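Local coordinates for protein geranyltranstransferase (Methylococcus capsulatus, PDB 3TS7) that probably makes farnesyl diphosphate by head-to-tail prenyl transfer with the help of magnesium, as an all-helical member of the FPP/GGPP synthase family, at residues Q17-R22 against V67-L72; R22-R27 against V79-V84; D73-A78 against P135-P140. All coordinates share one frame; numbering follows the deposited sequence.

Interaction 1 (Q17-R22 against V67-L72); sequences QERVER and VAADLL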
loop_
_atom_site.group_PDB
_atom_site.type_symbol
_atom_site.label_atom_id
_atom_site.label_comp_id
_atom_site.label_asym_id
_atom_site.label_seq_id
_atom_site.Cartn_x
_atom_site.Cartn_y
_atom_site.Cartn_z
ATOM N N GLN B 17 -7.917 -23.271 -2.083
ATOM C CA GLN B 17 -7.941 -22.658 -0.764
ATOM C C GLN B 17 -6.802 -23.169 0.127
ATOM O O GLN B 17 -6.242 -22.406 0.909
ATOM C CB GLN B 17 -9.296 -22.863 -0.093
ATOM C CG GLN B 17 -10.383 -21.953 -0.658
ATOM C CD GLN B 17 -11.761 -22.251 -0.090
ATOM O OE1 GLN B 17 -12.013 -23.341 0.418
ATOM N NE2 GLN B 17 -12.664 -21.279 -0.181
ATOM N N GLU B 18 -6.459 -24.449 -0.005
ATOM C CA GLU B 18 -5.305 -25.006 0.695
ATOM C C GLU B 18 -3.987 -24.505 0.108
ATOM O O GLU B 18 -3.062 -24.171 0.856
ATOM C CB GLU B 18 -5.355 -26.531 0.681
ATOM C CG GLU B 18 -6.425 -27.113 1.611
ATOM C CD GLU B 18 -6.825 -28.546 1.255
ATOM O OE1 GLU B 18 -6.144 -29.182 0.416
ATOM O OE2 GLU B 18 -7.832 -29.038 1.817
ATOM N N ARG B 19 -3.915 -24.443 -1.223
ATOM C CA ARG B 19 -2.728 -23.948 -1.928
ATOM C C ARG B 19 -2.446 -22.472 -1.617
ATOM O O ARG B 19 -1.296 -22.100 -1.367
ATOM C CB ARG B 19 -2.845 -24.168 -3.433
ATOM C CG ARG B 19 -1.642 -23.698 -4.205
ATOM C CD ARG B 19 -1.864 -23.771 -5.688
ATOM N NE ARG B 19 -0.647 -23.377 -6.396
ATOM C CZ ARG B 19 0.126 -24.201 -7.089
ATOM N NH1 ARG B 19 -0.199 -25.485 -7.201
ATOM N NH2 ARG B 19 1.217 -23.731 -7.689
ATOM N N VAL B 20 -3.487 -21.639 -1.601
ATOM C CA VAL B 20 -3.308 -20.231 -1.217
ATOM C C VAL B 20 -2.986 -20.063 0.289
ATOM O O VAL B 20 -2.233 -19.163 0.657
ATOM C CB VAL B 20 -4.520 -19.340 -1.645
ATOM C CG1 VAL B 20 -5.680 -19.497 -0.682
ATOM C CG2 VAL B 20 -4.101 -17.870 -1.763
ATOM N N GLU B 21 -3.537 -20.926 1.149
ATOM C CA GLU B 21 -3.264 -20.848 2.580
ATOM C C GLU B 21 -1.767 -21.007 2.857
ATOM O O GLU B 21 -1.206 -20.268 3.675
ATOM C CB GLU B 21 -4.036 -21.920 3.351
ATOM C CG GLU B 21 -3.919 -21.833 4.883
ATOM C CD GLU B 21 -4.714 -20.683 5.489
ATOM O OE1 GLU B 21 -4.407 -20.295 6.635
ATOM O OE2 GLU B 21 -5.652 -20.167 4.839
ATOM N N ARG B 22 -1.142 -21.957 2.164
ATOM C CA ARG B 22 0.298 -22.216 2.262
ATOM C C ARG B 22 1.120 -21.120 1.600
ATOM O O ARG B 22 2.224 -20.794 2.056
ATOM C CB ARG B 22 0.648 -23.560 1.627
ATOM C CG ARG B 22 0.100 -24.802 2.370
ATOM C CD ARG B 22 0.703 -26.100 1.827
ATOM N NE ARG B 22 0.915 -26.054 0.374
ATOM C CZ ARG B 22 0.063 -26.511 -0.549
ATOM N NH1 ARG B 22 -1.089 -27.076 -0.193
ATOM N NH2 ARG B 22 0.368 -26.404 -1.844
ATOM N N VAL B 67 -2.301 -20.875 -17.904
ATOM C CA VAL B 67 -1.137 -20.438 -17.137
ATOM C C VAL B 67 -0.955 -21.437 -16.007
ATOM O O VAL B 67 -1.908 -21.780 -15.300
ATOM C CB VAL B 67 -1.307 -19.000 -16.533
ATOM C CG1 VAL B 67 -0.066 -18.584 -15.733
ATOM C CG2 VAL B 67 -1.574 -17.968 -17.615
ATOM N N ALA B 68 0.282 -21.886 -15.829
ATOM C CA ALA B 68 0.605 -22.801 -14.756
ATOM C C ALA B 68 0.370 -22.097 -13.431
ATOM O O ALA B 68 0.612 -20.898 -13.319
ATOM C CB ALA B 68 2.068 -23.253 -14.885
ATOM N N ALA B 69 -0.100 -22.851 -12.438
ATOM C CA ALA B 69 -0.482 -22.310 -11.134
ATOM C C ALA B 69 0.695 -21.730 -10.353
ATOM O O ALA B 69 0.519 -20.825 -9.552
ATOM C CB ALA B 69 -1.190 -23.370 -10.316
ATOM N N ASP B 70 1.885 -22.268 -10.599
ATOM C CA ASP B 70 3.127 -21.747 -10.044
ATOM C C ASP B 70 3.344 -20.253 -10.293
ATOM O O ASP B 70 3.848 -19.553 -9.421
ATOM C CB ASP B 70 4.323 -22.557 -10.579
ATOM C CG ASP B 70 4.469 -23.911 -9.888
ATOM O OD1 ASP B 70 5.344 -24.700 -10.299
ATOM O OD2 ASP B 70 3.711 -24.196 -8.939
ATOM N N LEU B 71 2.966 -19.777 -11.481
ATOM C CA LEU B 71 3.073 -18.356 -11.824
ATOM C C LEU B 71 1.993 -17.487 -11.165
ATOM O O LEU B 71 2.077 -16.257 -11.207
ATOM C CB LEU B 71 3.024 -18.139 -13.344
ATOM C CG LEU B 71 4.060 -18.817 -14.246
ATOM C CD1 LEU B 71 3.928 -18.296 -15.673
ATOM C CD2 LEU B 71 5.489 -18.633 -13.750
ATOM N N LEU B 72 1.006 -18.128 -10.552
ATOM C CA LEU B 72 -0.188 -17.444 -10.053
ATOM C C LEU B 72 -0.243 -17.323 -8.547
ATOM O O LEU B 72 -1.001 -16.510 -8.056
ATOM C CB LEU B 72 -1.471 -18.135 -10.551
ATOM C CG LEU B 72 -1.675 -18.253 -12.067
ATOM C CD1 LEU B 72 -2.841 -19.170 -12.340
ATOM C CD2 LEU B 72 -1.867 -16.911 -12.758
#
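R19 reaches from helix 5-27 across to the loop 67-72 and meets A69 and D70 with the two aspects of its flat guanidinium group. One face of the group is covered by the methyl of A69, whose CB sits 3.5 Å above the plane over its centre; CB of A69 is 3.6 Å from both CZ and NH2 of R19. At the edge, NH2 of R19 gives a salt-bridged hydrogen bond to OD2 of D70, 2.8 Å long. The donor comes to the anti lone pair of that oxygen, which lies almost in the guanidinium plane, but the bond is bent (133°). The span is bridged by a fully extended arginine chain, with CG anti to the backbone N (chi1 -179°) and the following torsions up to NE all near 180°. The carboxylate plane is turned 37° from that of the guanidinium.

The loop is the short connection between helices 53-65 and 73-90 of the all-helical prenyl synthase fold, and the arginine ties it to the N-terminal helix at the protein surface. NE of R19 has a second acidic partner, D73 at the start of helix 73-90, and the R19 side chain also touches Y59 of helix 53-65.

Interaction 2 (R22-R27 against V79-V84); sequences RALDAR and VEFIHV. With PO4 (phosphate ion), chain F.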
loop_
_atom_site.group_PDB
_atom_site.type_symbol
_atom_site.label_atom_id
_atom_site.label_comp_id
_atom_site.label_asym_id
_atom_site.label_seq_id
_atom_site.Cartn_x
_atom_site.Cartn_y
_atom_site.Cartn_z
ATOM N N ARG B 22 -1.142 -21.957 2.164
ATOM C CA ARG B 22 0.298 -22.216 2.262
ATOM C C ARG B 22 1.120 -21.120 1.600
ATOM O O ARG B 22 2.224 -20.794 2.056
ATOM C CB ARG B 22 0.648 -23.560 1.627
ATOM C CG ARG B 22 0.100 -24.802 2.370
ATOM C CD ARG B 22 0.703 -26.100 1.827
ATOM N NE ARG B 22 0.915 -26.054 0.374
ATOM C CZ ARG B 22 0.063 -26.511 -0.549
ATOM N NH1 ARG B 22 -1.089 -27.076 -0.193
ATOM N NH2 ARG B 22 0.368 -26.404 -1.844
ATOM N N ALA B 23 0.582 -20.545 0.529
ATOM C CA ALA B 23 1.312 -19.527 -0.214
ATOM C C ALA B 23 1.336 -18.204 0.559
ATOM O O ALA B 23 2.364 -17.500 0.555
ATOM C CB ALA B 23 0.758 -19.364 -1.629
ATOM N N LEU B 24 0.234 -17.902 1.257
ATOM C CA LEU B 24 0.154 -16.721 2.130
ATOM C C LEU B 24 1.092 -16.848 3.341
ATOM O O LEU B 24 1.806 -15.901 3.671
ATOM C CB LEU B 24 -1.286 -16.454 2.602
ATOM C CG LEU B 24 -2.315 -16.086 1.523
ATOM C CD1 LEU B 24 -3.734 -16.408 1.988
ATOM C CD2 LEU B 24 -2.205 -14.647 1.094
ATOM N N ASP B 25 1.067 -18.017 3.985
ATOM C CA ASP B 25 1.964 -18.353 5.099
ATOM C C ASP B 25 3.441 -18.210 4.697
ATOM O O ASP B 25 4.236 -17.629 5.443
ATOM C CB ASP B 25 1.683 -19.778 5.599
ATOM C CG ASP B 25 2.573 -20.181 6.775
ATOM O OD1 ASP B 25 2.872 -19.328 7.635
ATOM O OD2 ASP B 25 2.977 -21.358 6.831
ATOM N N ALA B 26 3.784 -18.709 3.510
ATOM C CA ALA B 26 5.136 -18.592 2.978
ATOM C C ALA B 26 5.565 -17.144 2.703
ATOM O O ALA B 26 6.760 -16.849 2.716
ATOM C CB ALA B 26 5.313 -19.467 1.722
ATOM N N ARG B 27 4.602 -16.244 2.475
ATOM C CA ARG B 27 4.920 -14.837 2.184
ATOM C C ARG B 27 4.697 -13.903 3.379
ATOM O O ARG B 27 4.967 -12.706 3.295
ATOM C CB ARG B 27 4.143 -14.344 0.950
ATOM C CG ARG B 27 4.694 -14.859 -0.375
ATOM C CD ARG B 27 3.646 -14.933 -1.481
ATOM N NE ARG B 27 4.204 -15.535 -2.693
ATOM C CZ ARG B 27 4.239 -16.849 -2.933
ATOM N NH1 ARG B 27 3.731 -17.708 -2.059
ATOM N NH2 ARG B 27 4.786 -17.306 -4.045
ATOM N N VAL B 79 -3.319 -10.008 -4.293
ATOM C CA VAL B 79 -4.696 -9.484 -4.226
ATOM C C VAL B 79 -5.359 -9.792 -2.903
ATOM O O VAL B 79 -6.141 -8.990 -2.420
ATOM C CB VAL B 79 -5.631 -9.908 -5.413
ATOM C CG1 VAL B 79 -5.214 -9.226 -6.686
ATOM C CG2 VAL B 79 -5.692 -11.433 -5.578
ATOM N N GLU B 80 -5.035 -10.939 -2.305
ATOM C CA GLU B 80 -5.607 -11.303 -1.015
ATOM C C GLU B 80 -5.070 -10.446 0.141
ATOM O O GLU B 80 -5.826 -10.131 1.075
ATOM C CB GLU B 80 -5.404 -12.794 -0.714
ATOM C CG GLU B 80 -6.124 -13.312 0.526
ATOM C CD GLU B 80 -7.650 -13.331 0.394
ATOM O OE1 GLU B 80 -8.326 -13.863 1.299
ATOM O OE2 GLU B 80 -8.186 -12.818 -0.603
ATOM N N PHE B 81 -3.782 -10.087 0.074
ATOM C CA PHE B 81 -3.179 -9.169 1.046
ATOM C C PHE B 81 -3.909 -7.824 1.022
ATOM O O PHE B 81 -4.261 -7.297 2.079
ATOM C CB PHE B 81 -1.673 -8.949 0.775
ATOM C CG PHE B 81 -0.775 -10.099 1.211
ATOM C CD1 PHE B 81 -1.188 -11.017 2.176
ATOM C CD2 PHE B 81 0.521 -10.207 0.704
ATOM C CE1 PHE B 81 -0.329 -12.069 2.598
ATOM C CE2 PHE B 81 1.379 -11.256 1.113
ATOM C CZ PHE B 81 0.943 -12.186 2.052
ATOM N N ILE B 82 -4.139 -7.292 -0.184
ATOM C CA ILE B 82 -4.851 -6.031 -0.361
ATOM C C ILE B 82 -6.245 -6.134 0.234
ATOM O O ILE B 82 -6.627 -5.284 1.047
ATOM C CB ILE B 82 -4.927 -5.575 -1.841
ATOM C CG1 ILE B 82 -3.540 -5.237 -2.396
ATOM C CG2 ILE B 82 -5.801 -4.334 -1.989
ATOM C CD1 ILE B 82 -2.862 -4.012 -1.755
ATOM N N HIS B 83 -6.972 -7.190 -0.137
ATOM C CA HIS B 83 -8.331 -7.446 0.391
ATOM C C HIS B 83 -8.351 -7.439 1.926
ATOM O O HIS B 83 -9.141 -6.712 2.535
ATOM C CB HIS B 83 -8.883 -8.764 -0.165
ATOM C CG HIS B 83 -10.153 -9.216 0.489
ATOM N ND1 HIS B 83 -11.325 -8.491 0.421
ATOM C CD2 HIS B 83 -10.432 -10.309 1.237
ATOM C CE1 HIS B 83 -12.264 -9.108 1.115
ATOM N NE2 HIS B 83 -11.752 -10.220 1.610
ATOM N N VAL B 84 -7.454 -8.209 2.543
ATOM C CA VAL B 84 -7.375 -8.284 4.009
ATOM C C VAL B 84 -7.012 -6.936 4.651
ATOM O O VAL B 84 -7.643 -6.527 5.622
ATOM C CB VAL B 84 -6.462 -9.435 4.508
ATOM C CG1 VAL B 84 -6.272 -9.372 6.044
ATOM C CG2 VAL B 84 -7.065 -10.793 4.125
HETATM P P PO4 F . -13.452 -12.978 3.204
HETATM O O1 PO4 F . -12.173 -12.809 2.425
HETATM O O2 PO4 F . -14.523 -13.527 2.295
HETATM O O3 PO4 F . -13.235 -13.960 4.329
HETATM O O4 PO4 F . -13.868 -11.645 3.763
#
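L24 and F81 form the tight part of this contact: CD2 of L24 presses against CE1 of F81 at 3.5 Å, reaching the ring obliquely as the two side chains run antiparallel alongside one another. CD2 of L24 also rests 4.1 Å from CB of E80, where the leucine lies roughly perpendicular to the glutamate side chain. R27 adds its CB at the ring edge, 4.0 Å from CZ of F81. The aromatic ring is thus bordered by two residues about one helical turn apart.

Helices 5-27 and 73-90 cross steeply here, their local axes 11.7 Å apart at a signed angle of -79°, within the all-helical isoprenoid synthase fold. The spacing is bridged mainly by the end of L24 and the ring of F81, while R27 and E80 contribute the bases of their side chains.

The polar ends turn elsewhere. Beyond CB, the R27 chain runs extended back along its own helix, and NH1 of R27 donates to O of A23 (3.0 Å, 157°) with the carbonyl oxygen in the guanidinium plane; its NE forms a salt bridge with D134. E80 bends at its second torsion (chi2 68°), and its OE1 pairs with R52. Away from the packed part, the partly exposed H83, which does not touch 22-27, holds a phosphate ion, likely a crystallisation additive: NE2 of H83 donates to phosphate O1 at 2.7 Å, and only weakly to O4. K51 is hydrogen-bonded to the same ion.

Interaction 3 (D73-A78 against P135-P140); sequences DGPACA and PSIAVP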
loop_
_atom_site.group_PDB
_atom_site.type_symbol
_atom_site.label_atom_id
_atom_site.label_comp_id
_atom_site.label_asym_id
_atom_site.label_seq_id
_atom_site.Cartn_x
_atom_site.Cartn_y
_atom_site.Cartn_z
ATOM N N ASP B 73 0.562 -18.112 -7.822
ATOM C CA ASP B 73 0.632 -18.019 -6.373
ATOM C C ASP B 73 0.910 -16.596 -5.870
ATOM O O ASP B 73 0.199 -16.110 -5.008
ATOM C CB ASP B 73 1.673 -18.989 -5.793
ATOM C CG ASP B 73 1.272 -20.450 -5.947
ATOM O OD1 ASP B 73 0.087 -20.791 -5.765
ATOM O OD2 ASP B 73 2.154 -21.271 -6.236
ATOM N N GLY B 74 1.934 -15.953 -6.427
ATOM C CA GLY B 74 2.310 -14.586 -6.087
ATOM C C GLY B 74 1.195 -13.578 -6.304
ATOM O O GLY B 74 0.785 -12.918 -5.349
ATOM N N PRO B 75 0.670 -13.479 -7.548
ATOM C CA PRO B 75 -0.461 -12.566 -7.786
ATOM C C PRO B 75 -1.701 -12.880 -6.951
ATOM O O PRO B 75 -2.361 -11.947 -6.510
ATOM C CB PRO B 75 -0.722 -12.737 -9.277
ATOM C CG PRO B 75 0.600 -13.036 -9.822
ATOM C CD PRO B 75 1.188 -13.991 -8.829
ATOM N N ALA B 76 -1.980 -14.159 -6.678
ATOM C CA ALA B 76 -3.136 -14.531 -5.845
ATOM C C ALA B 76 -2.972 -14.045 -4.410
ATOM O O ALA B 76 -3.916 -13.516 -3.829
ATOM C CB ALA B 76 -3.417 -16.035 -5.881
ATOM N N CYS B 77 -1.772 -14.210 -3.846
ATOM C CA CYS B 77 -1.477 -13.686 -2.512
ATOM C C CYS B 77 -1.525 -12.169 -2.447
ATOM O O CYS B 77 -1.951 -11.640 -1.436
ATOM C CB CYS B 77 -0.088 -14.129 -2.041
ATOM S SG CYS B 77 0.030 -15.877 -1.735
ATOM N N ALA B 78 -1.026 -11.502 -3.502
ATOM C CA ALA B 78 -0.981 -10.039 -3.595
ATOM C C ALA B 78 -2.374 -9.452 -3.519
ATOM O O ALA B 78 -2.596 -8.507 -2.754
ATOM C CB ALA B 78 -0.292 -9.577 -4.883
ATOM N N PRO B 135 10.188 -14.384 -7.030
ATOM C CA PRO B 135 10.833 -14.983 -8.197
ATOM C C PRO B 135 9.973 -16.050 -8.886
ATOM O O PRO B 135 10.192 -16.341 -10.062
ATOM C CB PRO B 135 12.120 -15.591 -7.619
ATOM C CG PRO B 135 11.805 -15.887 -6.198
ATOM C CD PRO B 135 10.831 -14.809 -5.766
ATOM N N SER B 136 9.000 -16.600 -8.165
ATOM C CA SER B 136 8.055 -17.564 -8.735
ATOM C C SER B 136 7.097 -16.920 -9.752
ATOM O O SER B 136 6.509 -17.619 -10.576
ATOM C CB SER B 136 7.280 -18.285 -7.635
ATOM O OG SER B 136 6.437 -17.393 -6.937
ATOM N N ILE B 137 6.958 -15.596 -9.720
ATOM C CA ILE B 137 6.213 -14.904 -10.772
ATOM C C ILE B 137 7.118 -14.726 -11.975
ATOM O O ILE B 137 7.554 -13.609 -12.300
ATOM C CB ILE B 137 5.606 -13.533 -10.319
ATOM C CG1 ILE B 137 5.019 -13.632 -8.909
ATOM C CG2 ILE B 137 4.523 -13.062 -11.327
ATOM C CD1 ILE B 137 4.468 -12.279 -8.358
ATOM N N ALA B 138 7.398 -15.838 -12.653
ATOM C CA ALA B 138 8.403 -15.856 -13.717
ATOM C C ALA B 138 7.815 -15.386 -15.051
ATOM O O ALA B 138 7.514 -16.186 -15.946
ATOM C CB ALA B 138 9.040 -17.257 -13.824
ATOM N N VAL B 139 7.629 -14.071 -15.164
ATOM C CA VAL B 139 7.042 -13.450 -16.342
ATOM C C VAL B 139 7.991 -12.348 -16.823
ATOM O O VAL B 139 8.892 -11.962 -16.088
ATOM C CB VAL B 139 5.651 -12.822 -16.008
ATOM C CG1 VAL B 139 4.712 -13.841 -15.366
ATOM C CG2 VAL B 139 5.804 -11.600 -15.108
ATOM N N PRO B 140 7.803 -11.842 -18.056
ATOM C CA PRO B 140 8.653 -10.756 -18.542
ATOM C C PRO B 140 8.505 -9.487 -17.706
ATOM O O PRO B 140 7.477 -9.287 -17.038
ATOM C CB PRO B 140 8.144 -10.523 -19.965
ATOM C CG PRO B 140 7.605 -11.856 -20.382
ATOM C CD PRO B 140 7.006 -12.444 -19.147
HETATM O O HOH W 1 3.860 -16.945 -8.261
#
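This is a small, buried, apolar contact, with a water bridge at one side, between the first turn of helix 73-90 and the loop that links helices 113-133 and 141-155. CD1 of I137 comes end-on to the CD corner of the P75 ring, 3.7 Å away. CD1 of I137 also stands 3.9 Å from CA of G74, so the isoleucine end packs against both CA of G74 and the CD corner of P75. G74 and I137 are also the closest residues by backbone, their CA atoms 6.1 Å apart; an isoleucine branch can approach the helix this nearly because G74 has no side chain to intervene. A chi1 of -41° sets CG1 of I137 beside the backbone N, and the extended second torsion (177°) carries CD1 on to the helix.

Beside this packing, one water accepts from N of G74 at 2.8 Å and donates to OG of S136 at 2.9 Å. It thereby satisfies a backbone N-H in the first helical turn, which has no carbonyl one turn earlier in the helix to bond to. OG of S136 is also hydrogen-bonded to D134. M147 of helix 141-155 touches both P75 and I137 and extends the apolar patch.

I137 and A138 are each the centre of an inverse gamma turn, a pair of tight turns that shapes this interhelical loop of the all-helical prenyl synthase fold.

Overall arrangement
Interactions 1 and 2 both use helix 5-27, and interactions 2 and 3 both use helix 73-90; all three contacts lie on the same side of the chain's centre, their own centres about 9 to 12 Å apart. Interaction 1 is a charged surface contact; interactions 2 and 3 are buried and mainly apolar, the former between two crossing helices, the latter between a helix start and a loop. They also touch one another. R19 also reaches D73, which joins interaction 1 to 3, and L71 packs on the loop 135-140. C77 lies against A23, L24 and R27, so interaction 3's helical segment continues the packing of interaction 2.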